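Local coordinates for siderophore-interacting protein (PDB 6K2L) that probably acts as an FAD-dependent reductase that helps release iron from ferric siderophores taken up by the bacterium, at residues Q19-S22 with R26-C29; I49-P54 with G105-R110; I97-H102 with S109-E114. The protein carries 1 engineered substitution. All coordinates share one frame; numbering follows the deposited sequence.

Contact 1. Residues Q19-S22 with R26-C29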
# COMPACT_ATOMS: atom_id res chain seq x y z
N GLN A 19 12.62 12.44 10.78
CA GLN A 19 13.09 11.24 11.45
C GLN A 19 14.24 10.65 10.64
O GLN A 19 14.17 10.56 9.42
CB GLN A 19 11.95 10.23 11.60
CG GLN A 19 12.42 8.82 11.83
CD GLN A 19 11.28 7.89 12.17
OE1 GLN A 19 10.22 7.93 11.54
NE2 GLN A 19 11.51 7.03 13.17
N ASP A 20 15.30 10.24 11.32
CA ASP A 20 16.43 9.63 10.62
C ASP A 20 16.34 8.12 10.82
O ASP A 20 16.71 7.60 11.87
CB ASP A 20 17.74 10.21 11.11
CG ASP A 20 18.10 11.53 10.41
OD1 ASP A 20 17.24 12.05 9.65
OD2 ASP A 20 19.23 12.04 10.62
N VAL A 21 15.83 7.41 9.80
CA VAL A 21 15.70 5.96 9.92
C VAL A 21 17.07 5.32 9.85
O VAL A 21 17.29 4.21 10.35
CB VAL A 21 14.77 5.38 8.84
CG1 VAL A 21 13.51 6.21 8.72
CG2 VAL A 21 15.49 5.31 7.55
N SER A 22 18.02 6.01 9.27
CA SER A 22 19.42 5.64 9.26
C SER A 22 20.15 6.97 9.11
O SER A 22 19.51 7.99 8.86
CB SER A 22 19.73 4.65 8.12
OG SER A 22 19.99 5.31 6.89
N ARG A 26 16.54 10.13 5.52
CA ARG A 26 15.76 11.02 6.38
C ARG A 26 14.31 11.00 5.94
O ARG A 26 14.00 11.40 4.81
CB ARG A 26 16.34 12.43 6.35
CG ARG A 26 15.62 13.40 7.25
CD ARG A 26 16.37 14.71 7.37
NE ARG A 26 17.40 14.59 8.40
CZ ARG A 26 18.53 15.29 8.42
NH1 ARG A 26 18.77 16.20 7.49
NH2 ARG A 26 19.40 15.09 9.39
N ARG A 27 13.43 10.52 6.81
CA ARG A 27 12.00 10.41 6.52
C ARG A 27 11.31 11.70 6.95
O ARG A 27 11.20 11.98 8.15
CB ARG A 27 11.37 9.22 7.25
CG ARG A 27 9.84 9.16 7.17
CD ARG A 27 9.31 7.71 7.33
NE ARG A 27 10.16 6.78 6.59
CZ ARG A 27 10.46 5.54 6.98
NH1 ARG A 27 9.96 5.05 8.11
NH2 ARG A 27 11.28 4.81 6.22
N ILE A 28 10.84 12.47 5.97
CA ILE A 28 10.16 13.73 6.22
C ILE A 28 8.67 13.48 6.02
O ILE A 28 8.25 12.96 4.99
CB ILE A 28 10.67 14.83 5.30
CG1 ILE A 28 12.14 15.14 5.63
CG2 ILE A 28 9.79 16.02 5.41
CD1 ILE A 28 12.83 16.05 4.60
N CYS A 29 7.89 13.80 7.04
CA CYS A 29 6.46 13.55 7.02
C CYS A 29 5.74 14.87 6.79
O CYS A 29 5.91 15.82 7.55
CB CYS A 29 5.99 12.92 8.32
SG CYS A 29 4.20 12.94 8.45
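D20 and R26 sit opposite each other as a non-hydrogen-bonded antiparallel pair, and on their face of the hairpin a side-on salt bridge joins the two strands. R26 offers NE and NH2 together, one to each carboxylate oxygen: its NE lies 2.8 Å from D20 OD1, and its NH2 stands at a longer 3.3 Å from D20 OD2. Both oxygens use their syn lone pairs, and the carboxylate and guanidinium planes are only 17° apart, although each oxygen is somewhat tilted from the guanidinium plane. The R26 chain starts out extended and then bends at chi3 (-84°), turning NE as well as a terminal nitrogen toward the aspartate. Two bonds side by side restrict rotation of both groups, even though this is a surface ion pair with D20 exposed.

The neighbouring pair, Q19 with R27, is of the hydrogen-bonded kind. R27 N donates to Q19 O at 2.7 Å, whereas the return bond from Q19 N to R27 O is weak, with an angle of 121°. Where the chain turns its corner, V21 CG1 still packs closely over the centre of the R27 guanidinium, 3.6 Å from R27 CZ, the two side chains crossing at about a right angle. Against these close contacts the extended, exposed side chain of Q19 is loosely held, its OE1 coming no nearer than 4.3 Å to R27 CD. A classic beta bulge at V21 and S22 marks the approach to the hairpin's turn.

Beyond the hairpin, R27 NE forms a salt bridge with D98, and R26 pairs through its backbone with F99, placing strand 25-31 between strands 11-20 and 94-100 of the antiparallel barrel. R26 NH1 also bonds A112 O, tying the hairpin to helix 107-114.

Contact 2. Residues I49-P54 with G105-R110. With FAD (flavin-adenine dinucleotide), chain C.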
# COMPACT_ATOMS: atom_id res chain seq x y z
N ILE A 49 8.60 16.93 -6.68
CA ILE A 49 8.60 18.01 -5.70
C ILE A 49 9.08 19.28 -6.39
O ILE A 49 9.93 19.25 -7.30
CB ILE A 49 9.45 17.68 -4.44
CG1 ILE A 49 10.94 17.80 -4.72
CG2 ILE A 49 9.04 16.36 -3.83
CD1 ILE A 49 11.81 17.78 -3.45
N MET A 50 8.49 20.40 -6.00
CA MET A 50 8.77 21.68 -6.62
C MET A 50 9.45 22.54 -5.56
O MET A 50 8.86 22.84 -4.52
CB MET A 50 7.48 22.33 -7.13
CG MET A 50 6.87 21.58 -8.32
SD MET A 50 5.14 22.02 -8.72
CE MET A 50 4.27 20.70 -7.88
N LEU A 51 10.66 22.88 -5.81
CA LEU A 51 11.47 23.70 -4.94
C LEU A 51 11.63 25.09 -5.55
O LEU A 51 11.55 25.25 -6.77
CB LEU A 51 12.85 23.05 -4.72
CG LEU A 51 12.71 21.68 -4.03
CD1 LEU A 51 13.76 20.64 -4.51
CD2 LEU A 51 12.76 21.81 -2.52
N PRO A 52 11.81 26.10 -4.72
CA PRO A 52 12.12 27.44 -5.22
C PRO A 52 13.43 27.47 -6.01
O PRO A 52 14.35 26.70 -5.77
CB PRO A 52 12.24 28.27 -3.94
CG PRO A 52 12.49 27.22 -2.83
CD PRO A 52 11.65 26.08 -3.25
N GLN A 53 13.49 28.41 -6.95
CA GLN A 53 14.72 28.74 -7.64
C GLN A 53 15.65 29.51 -6.70
O GLN A 53 15.25 29.96 -5.63
CB GLN A 53 14.42 29.59 -8.86
CG GLN A 53 13.39 29.04 -9.79
CD GLN A 53 12.90 30.11 -10.78
OE1 GLN A 53 13.62 31.07 -11.11
NE2 GLN A 53 11.65 29.96 -11.23
N PRO A 54 16.92 29.68 -7.10
CA PRO A 54 17.83 30.52 -6.30
C PRO A 54 17.27 31.87 -5.92
O PRO A 54 17.46 32.31 -4.78
CB PRO A 54 19.06 30.66 -7.21
CG PRO A 54 19.07 29.39 -8.03
CD PRO A 54 17.63 28.96 -8.18
N GLY A 105 25.41 18.92 -2.79
CA GLY A 105 24.61 20.09 -3.11
C GLY A 105 23.42 19.81 -4.02
O GLY A 105 23.19 18.69 -4.47
N GLY A 106 22.65 20.87 -4.30
CA GLY A 106 21.40 20.75 -5.05
C GLY A 106 20.22 21.17 -4.20
O GLY A 106 20.27 21.12 -2.97
N PRO A 107 19.13 21.63 -4.84
CA PRO A 107 17.99 22.15 -4.05
C PRO A 107 17.33 21.12 -3.16
O PRO A 107 16.95 21.45 -2.03
CB PRO A 107 17.02 22.67 -5.12
CG PRO A 107 17.36 21.89 -6.35
CD PRO A 107 18.85 21.68 -6.29
N ALA A 108 17.14 19.88 -3.62
CA ALA A 108 16.48 18.89 -2.75
C ALA A 108 17.37 18.51 -1.56
O ALA A 108 16.86 18.34 -0.45
CB ALA A 108 16.10 17.63 -3.54
N SER A 109 18.68 18.39 -1.79
CA SER A 109 19.60 18.16 -0.68
C SER A 109 19.53 19.28 0.34
O SER A 109 19.56 19.01 1.55
CB SER A 109 21.04 18.03 -1.19
OG SER A 109 21.92 17.73 -0.11
N ARG A 110 19.41 20.53 -0.11
CA ARG A 110 19.29 21.64 0.83
C ARG A 110 17.99 21.56 1.59
O ARG A 110 17.98 21.74 2.82
CB ARG A 110 19.39 22.98 0.11
CG ARG A 110 18.99 24.15 1.01
CD ARG A 110 18.74 25.41 0.19
NE ARG A 110 19.97 26.03 -0.30
CZ ARG A 110 20.00 27.11 -1.07
NH1 ARG A 110 18.85 27.68 -1.42
NH2 ARG A 110 21.17 27.63 -1.47
PA FAD C . 21.10 17.43 -7.61
O1A FAD C . 20.95 18.92 -7.59
O2A FAD C . 20.25 16.69 -8.65
O5B FAD C . 22.61 16.91 -7.91
C5B FAD C . 23.75 17.46 -7.22
C4B FAD C . 24.93 16.51 -7.22
O4B FAD C . 24.76 15.50 -6.20
C3B FAD C . 25.22 15.75 -8.51
O3B FAD C . 26.63 15.59 -8.69
C2B FAD C . 24.51 14.41 -8.28
O2B FAD C . 25.06 13.30 -8.99
C1B FAD C . 24.71 14.20 -6.79
N9A FAD C . 23.62 13.51 -6.15
C8A FAD C . 22.28 13.68 -6.40
N7A FAD C . 21.50 12.94 -5.65
C5A FAD C . 22.39 12.24 -4.85
C6A FAD C . 22.20 11.28 -3.83
N6A FAD C . 21.00 10.88 -3.42
N1A FAD C . 23.30 10.77 -3.24
C2A FAD C . 24.51 11.18 -3.65
N3A FAD C . 24.81 12.09 -4.59
C4A FAD C . 23.70 12.58 -5.15
N1 FAD C . 16.01 10.22 -4.38
C2 FAD C . 15.76 10.14 -3.04
O2 FAD C . 16.56 10.56 -2.20
N3 FAD C . 14.59 9.56 -2.59
C4 FAD C . 13.59 9.03 -3.37
O4 FAD C . 12.59 8.55 -2.86
C4X FAD C . 13.85 9.13 -4.80
N5 FAD C . 12.94 8.66 -5.64
C5X FAD C . 13.20 8.75 -6.98
C6 FAD C . 12.27 8.23 -7.87
C7 FAD C . 12.48 8.27 -9.25
C7M FAD C . 11.43 7.72 -10.18
C8 FAD C . 13.65 8.88 -9.75
C8M FAD C . 13.91 8.99 -11.23
C9 FAD C . 14.58 9.41 -8.86
C9A FAD C . 14.37 9.34 -7.49
N10 FAD C . 15.32 9.84 -6.57
C10 FAD C . 15.10 9.74 -5.21
C1' FAD C . 16.58 10.44 -7.04
C2' FAD C . 16.67 11.95 -6.86
O2' FAD C . 15.81 12.65 -7.76
C3' FAD C . 18.12 12.38 -7.09
O3' FAD C . 18.90 11.95 -5.97
C4' FAD C . 18.32 13.88 -7.29
O4' FAD C . 19.52 14.09 -8.04
C5' FAD C . 18.36 14.61 -5.96
O5' FAD C . 18.38 16.03 -6.21
P FAD C . 19.35 16.99 -5.42
O1P FAD C . 18.81 18.41 -5.66
O2P FAD C . 19.49 16.61 -4.01
O3P FAD C . 20.74 16.83 -6.18
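L51 holds CG anti to its carbonyl carbon (chi1 -62°), which sends CG toward the start of helix 107-114, and chi2 then brings CD1 onto it, while I49, two residues earlier, takes the opposite sign (chi1 75°) and extends its own CD1 toward the same turn. The L51 methyl does most of the touching. It comes to rest at the joint between P107 and A108, with CD1 3.6 Å from A108 N and 3.9 Å from P107 CB. The same methyl is also 3.9 Å from A108 CB, so one branch of one leucine spans the two opening residues of the helix. I49 adds a lighter touch, CD1 to A108 CB at 4.3 Å.

All of this is apolar packing between a barrel strand and the start of the helix that covers it, in keeping with the FAD-binding barrel of the ferredoxin reductase superfamily. L121 of strand 120-123 packs on both I49 and L51, and F83 of strand 79-89 touches both I49 and A108.

The other side of the turn faces the cofactor. A108 N donates to FAD O1P at 3.0 Å with an angle of 144°, and S109 N makes a weak bond to FAD O2P. G106 occupies the N-cap position; having no side chain, it allows FAD O1A to within 3.2 Å of its CA. R110 N bonds G106 O within the turn; the amides of A108 and S109, at the helix's N-terminal end, bond phosphate oxygens instead.

Chemically, the turn is two-sided: hydrocarbon from strand 46-51 backs it, and two backbone N-H groups meet one phosphate of the FAD diphosphate. It illustrates a general principle: a helix N-terminus offers amides that lack intrahelical acceptors, and its dipole would be expected to favour an anion.

Contact 3. Residues I97-H102 with S109-E114. With FAD (flavin-adenine dinucleotide), chain C.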
# COMPACT_ATOMS: atom_id res chain seq x y z
N ILE A 97 8.07 11.23 2.62
CA ILE A 97 9.10 11.14 1.60
C ILE A 97 10.44 10.90 2.28
O ILE A 97 10.78 11.63 3.22
CB ILE A 97 9.17 12.40 0.74
CG1 ILE A 97 7.81 12.68 0.14
CG2 ILE A 97 10.20 12.21 -0.35
CD1 ILE A 97 7.73 14.09 -0.54
N ASP A 98 11.20 9.89 1.80
CA ASP A 98 12.52 9.56 2.35
C ASP A 98 13.66 10.10 1.47
O ASP A 98 13.81 9.68 0.31
CB ASP A 98 12.70 8.06 2.50
CG ASP A 98 11.82 7.44 3.59
OD1 ASP A 98 11.09 8.17 4.32
OD2 ASP A 98 11.87 6.19 3.71
N PHE A 99 14.50 10.95 2.05
CA PHE A 99 15.59 11.63 1.35
C PHE A 99 16.93 10.93 1.60
O PHE A 99 17.33 10.76 2.76
CB PHE A 99 15.68 13.10 1.81
CG PHE A 99 14.63 13.98 1.21
CD1 PHE A 99 13.31 13.93 1.67
CD2 PHE A 99 14.95 14.84 0.17
CE1 PHE A 99 12.33 14.72 1.08
CE2 PHE A 99 13.96 15.64 -0.41
CZ PHE A 99 12.66 15.58 0.05
N ALA A 100 17.62 10.52 0.53
CA ALA A 100 18.98 9.99 0.64
C ALA A 100 19.94 11.17 0.86
O ALA A 100 20.29 11.88 -0.09
CB ALA A 100 19.38 9.18 -0.59
N LEU A 101 20.36 11.38 2.10
CA LEU A 101 21.24 12.50 2.46
C LEU A 101 22.60 12.39 1.77
O LEU A 101 23.15 11.29 1.61
CB LEU A 101 21.44 12.54 3.99
CG LEU A 101 20.24 12.90 4.90
CD1 LEU A 101 20.65 13.11 6.35
CD2 LEU A 101 19.43 14.11 4.38
N HIS A 102 23.12 13.53 1.32
CA HIS A 102 24.45 13.63 0.71
C HIS A 102 24.95 15.06 0.88
O HIS A 102 24.24 15.93 1.41
CB HIS A 102 24.44 13.22 -0.78
CG HIS A 102 23.61 14.11 -1.66
ND1 HIS A 102 24.15 15.11 -2.44
CD2 HIS A 102 22.27 14.15 -1.86
CE1 HIS A 102 23.18 15.73 -3.09
NE2 HIS A 102 22.03 15.16 -2.77
N SER A 109 18.68 18.39 -1.79
CA SER A 109 19.60 18.16 -0.68
C SER A 109 19.53 19.28 0.34
O SER A 109 19.56 19.01 1.55
CB SER A 109 21.04 18.03 -1.19
OG SER A 109 21.92 17.73 -0.11
N ARG A 110 19.41 20.53 -0.11
CA ARG A 110 19.29 21.64 0.83
C ARG A 110 17.99 21.56 1.59
O ARG A 110 17.98 21.74 2.82
CB ARG A 110 19.39 22.98 0.11
CG ARG A 110 18.99 24.15 1.01
CD ARG A 110 18.74 25.41 0.19
NE ARG A 110 19.97 26.03 -0.30
CZ ARG A 110 20.00 27.11 -1.07
NH1 ARG A 110 18.85 27.68 -1.42
NH2 ARG A 110 21.17 27.63 -1.47
N PHE A 111 16.90 21.28 0.91
CA PHE A 111 15.65 21.15 1.64
C PHE A 111 15.75 20.05 2.70
O PHE A 111 15.34 20.26 3.85
CB PHE A 111 14.50 20.86 0.67
CG PHE A 111 13.25 20.48 1.37
CD1 PHE A 111 12.41 21.44 1.91
CD2 PHE A 111 12.92 19.14 1.51
CE1 PHE A 111 11.25 21.08 2.57
CE2 PHE A 111 11.76 18.78 2.16
CZ PHE A 111 10.92 19.75 2.69
N ALA A 112 16.32 18.89 2.35
CA ALA A 112 16.40 17.79 3.31
C ALA A 112 17.37 18.08 4.46
O ALA A 112 17.07 17.75 5.62
CB ALA A 112 16.80 16.51 2.60
N ASN A 113 18.50 18.72 4.19
CA ASN A 113 19.45 19.04 5.25
C ASN A 113 18.89 20.09 6.21
O ASN A 113 18.93 19.91 7.44
CB ASN A 113 20.77 19.51 4.66
CG ASN A 113 21.41 18.44 3.81
OD1 ASN A 113 20.95 17.29 3.82
ND2 ASN A 113 22.45 18.79 3.06
N GLU A 114 18.32 21.17 5.68
CA GLU A 114 17.88 22.24 6.56
C GLU A 114 16.52 21.97 7.19
O GLU A 114 16.10 22.76 8.05
CB GLU A 114 17.84 23.55 5.80
CG GLU A 114 19.22 24.06 5.45
CD GLU A 114 19.14 25.25 4.50
OE1 GLU A 114 18.03 25.83 4.38
OE2 GLU A 114 20.19 25.63 3.92
PA FAD C . 21.10 17.43 -7.61
O1A FAD C . 20.95 18.92 -7.59
O2A FAD C . 20.25 16.69 -8.65
O5B FAD C . 22.61 16.91 -7.91
C5B FAD C . 23.75 17.46 -7.22
C4B FAD C . 24.93 16.51 -7.22
O4B FAD C . 24.76 15.50 -6.20
C3B FAD C . 25.22 15.75 -8.51
O3B FAD C . 26.63 15.59 -8.69
C2B FAD C . 24.51 14.41 -8.28
O2B FAD C . 25.06 13.30 -8.99
C1B FAD C . 24.71 14.20 -6.79
N9A FAD C . 23.62 13.51 -6.15
C8A FAD C . 22.28 13.68 -6.40
N7A FAD C . 21.50 12.94 -5.65
C5A FAD C . 22.39 12.24 -4.85
C6A FAD C . 22.20 11.28 -3.83
N6A FAD C . 21.00 10.88 -3.42
N1A FAD C . 23.30 10.77 -3.24
C2A FAD C . 24.51 11.18 -3.65
N3A FAD C . 24.81 12.09 -4.59
C4A FAD C . 23.70 12.58 -5.15
N1 FAD C . 16.01 10.22 -4.38
C2 FAD C . 15.76 10.14 -3.04
O2 FAD C . 16.56 10.56 -2.20
N3 FAD C . 14.59 9.56 -2.59
C4 FAD C . 13.59 9.03 -3.37
O4 FAD C . 12.59 8.55 -2.86
C4X FAD C . 13.85 9.13 -4.80
N5 FAD C . 12.94 8.66 -5.64
C5X FAD C . 13.20 8.75 -6.98
C6 FAD C . 12.27 8.23 -7.87
C7 FAD C . 12.48 8.27 -9.25
C7M FAD C . 11.43 7.72 -10.18
C8 FAD C . 13.65 8.88 -9.75
C8M FAD C . 13.91 8.99 -11.23
C9 FAD C . 14.58 9.41 -8.86
C9A FAD C . 14.37 9.34 -7.49
N10 FAD C . 15.32 9.84 -6.57
C10 FAD C . 15.10 9.74 -5.21
C1' FAD C . 16.58 10.44 -7.04
C2' FAD C . 16.67 11.95 -6.86
O2' FAD C . 15.81 12.65 -7.76
C3' FAD C . 18.12 12.38 -7.09
O3' FAD C . 18.90 11.95 -5.97
C4' FAD C . 18.32 13.88 -7.29
O4' FAD C . 19.52 14.09 -8.04
C5' FAD C . 18.36 14.61 -5.96
O5' FAD C . 18.38 16.03 -6.21
P FAD C . 19.35 16.99 -5.42
O1P FAD C . 18.81 18.41 -5.66
O2P FAD C . 19.49 16.61 -4.01
O3P FAD C . 20.74 16.83 -6.18
O HOH W 1 21.00 15.82 1.20
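Strand 94-100 and the residue after it pass along helix 107-114, with F99 nearest A112 and L101 nearest S109, their CA atoms 6.5 Å and 6.7 Å apart. On the apolar side, A112 CB settles obliquely against the F99 ring, 3.5 Å from F99 CD2. F99 CZ meets the edge of the F111 ring, 3.9 Å from F111 CD2, the two planes inclined at 50°. L101 CD2 bridges to the polar side, between A112 CB and the N113 amide oxygen.

The polar half centres on H102. Its CG falls between the backbone N and the carbonyl carbon (chi1 63°), and the imidazole is set between the FAD adenine, which covers the middle of one face, and S109 OG, which lies over the other face toward the rim. H102 NE2 donates to FAD O2P at 3.2 Å, a fairly straight bond of 161° reaching the phosphate oxygen at the ring's edge, while ND1 accepts from D104 N. Both ring nitrogens are therefore occupied, fixing the rotation of the ring. A water accepts from H102 N and donates to N113 OD1; its approach to S109 OG is doubtfully short.

The strand backbone reads the flavin itself: FAD N3 donates to D98 O at 3.0 Å, and A100 N donates to FAD O2 at 2.9 Å, both nearly straight. F99, between these two residues, turns its ring to the helix. Alternation along the strand thus separates duties, with hydrocarbon joining strand to helix and main-chain polar atoms matching the N3 donor and O2 acceptor of the flavin. H102 extends the recognition to adenine and phosphate, a combination consistent with holding FAD in a folded shape.

How the contacts relate
The three contacts belong to one FAD-binding barrel but differ in burial. Contact 1 is a surface contact, governed by charge and strand pairing; contact 2 is buried and purely apolar across its segments; contact 3, partly buried, mixes aromatic packing with polar groups. Contacts 2 and 3 share S109 and R110 of helix 107-114, meet where L51 packs on F111, and both touch FAD. Contact 1 lies beside contact 3, since strands 25-31 and 94-100 are neighbours, and the R27-D98 salt bridge joins them directly. Contacts 1 and 2 do not touch, their nearest atoms being about 7 Å apart; contact 3 lies against both.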